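Local coordinates for BepE protein (Bartonella henselae str. Houston-1, PDB 4YK3), which is a Bartonella effector protein, probably translocated into host cells by the VirB type IV secretion system, for which its BID domain likely serves as the transport signal, at residues Gln38-His43 and Cys110-Gly115. Residues are numbered along the deposited sequence; the frame is centred on the assembly and turned at random.
Sequences QQEVMH and CQALDG
V41 and A112 meet where the helices that carry them lie side by side near the centre of the domain. The V41-A112 pair has the nearest alpha carbons, with V41 CA 5.4 Å from A112 CA. The small methyl of A112 points toward helix 32-49 and allows this close backbone approach.

The apolar contact runs largely through one branch of V41. Its CG2 stands anti to the carbonyl carbon, and this turns the methyl onto the backbone of the other helix. There V41 CG2 lies 3.6 Å from A112 O. V41 CG2 is also 3.7 Å from L113 CA, so the methyl rests against the chain itself. The side-chain touches are looser. V41 CG2 is 4.0 Å from A112 CB, and L113 meets the same methyl with CD1.

Helices 32-49 and 97-129 both belong to the four-helix bundle of the BID domain, which is topped with a hook. Here segments 38-43 and 110-115 run roughly antiparallel, at 155° between their directions, with the local axes 8.4 Å apart at closest approach. Other parts of the chain close the core around them. L113 also packs on L72 and V76 of helix 69-78. V41 touches M59 of helix 56-64, and also Y116 just beyond G115 on helix 97-129 itself.

E40 covers the A112 methyl from another side with the aliphatic part of its chain. E40 CG is 3.6 Å from A112 CB. The chain then bends at chi2 (76°) and takes the carboxylate away from helix 97-129. E40 OE2 accepts a hydrogen bond from W44 NE1, one turn further along its own helix.

A polar pair lies on a part of helix 32-49 turned away from helix 97-129. Q39 NE2 donates to Q38 OE1 at 2.6 Å. The bond is bent, with 136° at the hydrogen.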
loop_
_atom_site.group_PDB
_atom_site.type_symbol
_atom_site.label_atom_id
_atom_site.label_comp_id
_atom_site.label_asym_id
_atom_site.label_seq_id
_atom_site.Cartn_x
_atom_site.Cartn_y
_atom_site.Cartn_z
ATOM N N GLN A 38 -0.905 -1.053 5.470
ATOM C CA GLN A 38 0.084 -1.953 4.902
ATOM C C GLN A 38 -0.478 -3.368 4.837
ATOM O O GLN A 38 -0.472 -4.000 3.772
ATOM C CB GLN A 38 1.371 -1.924 5.727
ATOM C CG GLN A 38 2.585 -2.549 5.046
ATOM C CD GLN A 38 2.668 -4.039 5.266
ATOM O OE1 GLN A 38 1.940 -4.589 6.090
ATOM N NE2 GLN A 38 3.559 -4.706 4.530
ATOM N N GLN A 39 -0.970 -3.855 5.975
ATOM C CA GLN A 39 -1.623 -5.158 6.032
ATOM C C GLN A 39 -2.810 -5.269 5.078
ATOM O O GLN A 39 -3.054 -6.331 4.494
ATOM C CB GLN A 39 -2.079 -5.465 7.449
ATOM C CG GLN A 39 -0.935 -5.754 8.400
ATOM C CD GLN A 39 -0.091 -6.929 7.940
ATOM O OE1 GLN A 39 -0.510 -8.085 8.033
ATOM N NE2 GLN A 39 1.107 -6.639 7.442
ATOM N N GLU A 40 -3.538 -4.169 4.918
ATOM C CA GLU A 40 -4.682 -4.121 4.008
ATOM C C GLU A 40 -4.252 -4.271 2.549
ATOM O O GLU A 40 -4.860 -5.012 1.773
ATOM C CB GLU A 40 -5.437 -2.803 4.192
ATOM C CG GLU A 40 -6.829 -2.817 3.641
ATOM C CD GLU A 40 -7.786 -3.584 4.523
ATOM O OE1 GLU A 40 -7.465 -3.750 5.714
ATOM O OE2 GLU A 40 -8.847 -4.015 4.017
ATOM N N VAL A 41 -3.209 -3.534 2.176
ATOM C CA VAL A 41 -2.638 -3.643 0.846
ATOM C C VAL A 41 -2.223 -5.093 0.573
ATOM O O VAL A 41 -2.503 -5.611 -0.498
ATOM C CB VAL A 41 -1.450 -2.669 0.681
ATOM C CG1 VAL A 41 -0.654 -2.974 -0.594
ATOM C CG2 VAL A 41 -1.957 -1.225 0.661
ATOM N N MET A 42 -1.571 -5.751 1.535
ATOM C CA MET A 42 -1.096 -7.113 1.283
ATOM C C MET A 42 -2.263 -8.070 1.078
ATOM O O MET A 42 -2.186 -8.989 0.255
ATOM C CB MET A 42 -0.215 -7.622 2.426
ATOM C CG MET A 42 1.074 -6.840 2.592
ATOM S SD MET A 42 2.061 -7.419 3.977
ATOM C CE MET A 42 2.345 -9.133 3.517
ATOM N N HIS A 43 -3.329 -7.872 1.847
ATOM C CA HIS A 43 -4.508 -8.716 1.706
ATOM C C HIS A 43 -5.056 -8.621 0.281
ATOM O O HIS A 43 -5.312 -9.624 -0.373
ATOM C CB HIS A 43 -5.589 -8.319 2.710
ATOM C CG HIS A 43 -6.902 -8.994 2.473
ATOM N ND1 HIS A 43 -7.163 -10.283 2.887
ATOM C CD2 HIS A 43 -8.026 -8.564 1.854
ATOM C CE1 HIS A 43 -8.393 -10.615 2.540
ATOM N NE2 HIS A 43 -8.940 -9.589 1.914
ATOM N N CYS A 110 -6.882 -0.448 -4.664
ATOM C CA CYS A 110 -6.571 0.959 -4.914
ATOM C C CYS A 110 -6.877 1.861 -3.700
ATOM O O CYS A 110 -6.070 2.720 -3.347
ATOM C CB CYS A 110 -7.341 1.446 -6.140
ATOM S SG CYS A 110 -6.815 0.567 -7.627
ATOM N N GLN A 111 -8.024 1.644 -3.067
ATOM C CA GLN A 111 -8.380 2.340 -1.831
ATOM C C GLN A 111 -7.375 2.072 -0.725
ATOM O O GLN A 111 -6.943 2.990 -0.057
ATOM C CB GLN A 111 -9.754 1.916 -1.322
ATOM C CG GLN A 111 -10.932 2.269 -2.183
ATOM C CD GLN A 111 -12.240 1.933 -1.485
ATOM O OE1 GLN A 111 -13.122 1.302 -2.064
ATOM N NE2 GLN A 111 -12.356 2.332 -0.223
ATOM N N ALA A 112 -7.035 0.804 -0.514
ATOM C CA ALA A 112 -6.109 0.437 0.545
ATOM C C ALA A 112 -4.765 1.107 0.318
ATOM O O ALA A 112 -4.143 1.596 1.256
ATOM C CB ALA A 112 -5.952 -1.053 0.619
ATOM N N LEU A 113 -4.351 1.171 -0.943
ATOM C CA LEU A 113 -3.068 1.756 -1.310
ATOM C C LEU A 113 -3.054 3.274 -1.176
ATOM O O LEU A 113 -2.067 3.850 -0.711
ATOM C CB LEU A 113 -2.705 1.359 -2.739
ATOM C CG LEU A 113 -1.267 1.620 -3.184
ATOM C CD1 LEU A 113 -0.269 0.948 -2.265
ATOM C CD2 LEU A 113 -1.090 1.085 -4.605
ATOM N N ASP A 114 -4.140 3.910 -1.610
ATOM C CA ASP A 114 -4.363 5.327 -1.360
ATOM C C ASP A 114 -4.308 5.620 0.131
ATOM O O ASP A 114 -3.691 6.588 0.555
ATOM C CB ASP A 114 -5.718 5.776 -1.910
ATOM C CG ASP A 114 -5.699 5.961 -3.399
ATOM O OD1 ASP A 114 -4.882 5.288 -4.057
ATOM O OD2 ASP A 114 -6.504 6.768 -3.916
ATOM N N GLY A 115 -4.986 4.785 0.911
ATOM C CA GLY A 115 -4.976 4.898 2.361
ATOM C C GLY A 115 -3.570 4.778 2.934
ATOM O O GLY A 115 -3.168 5.589 3.776
#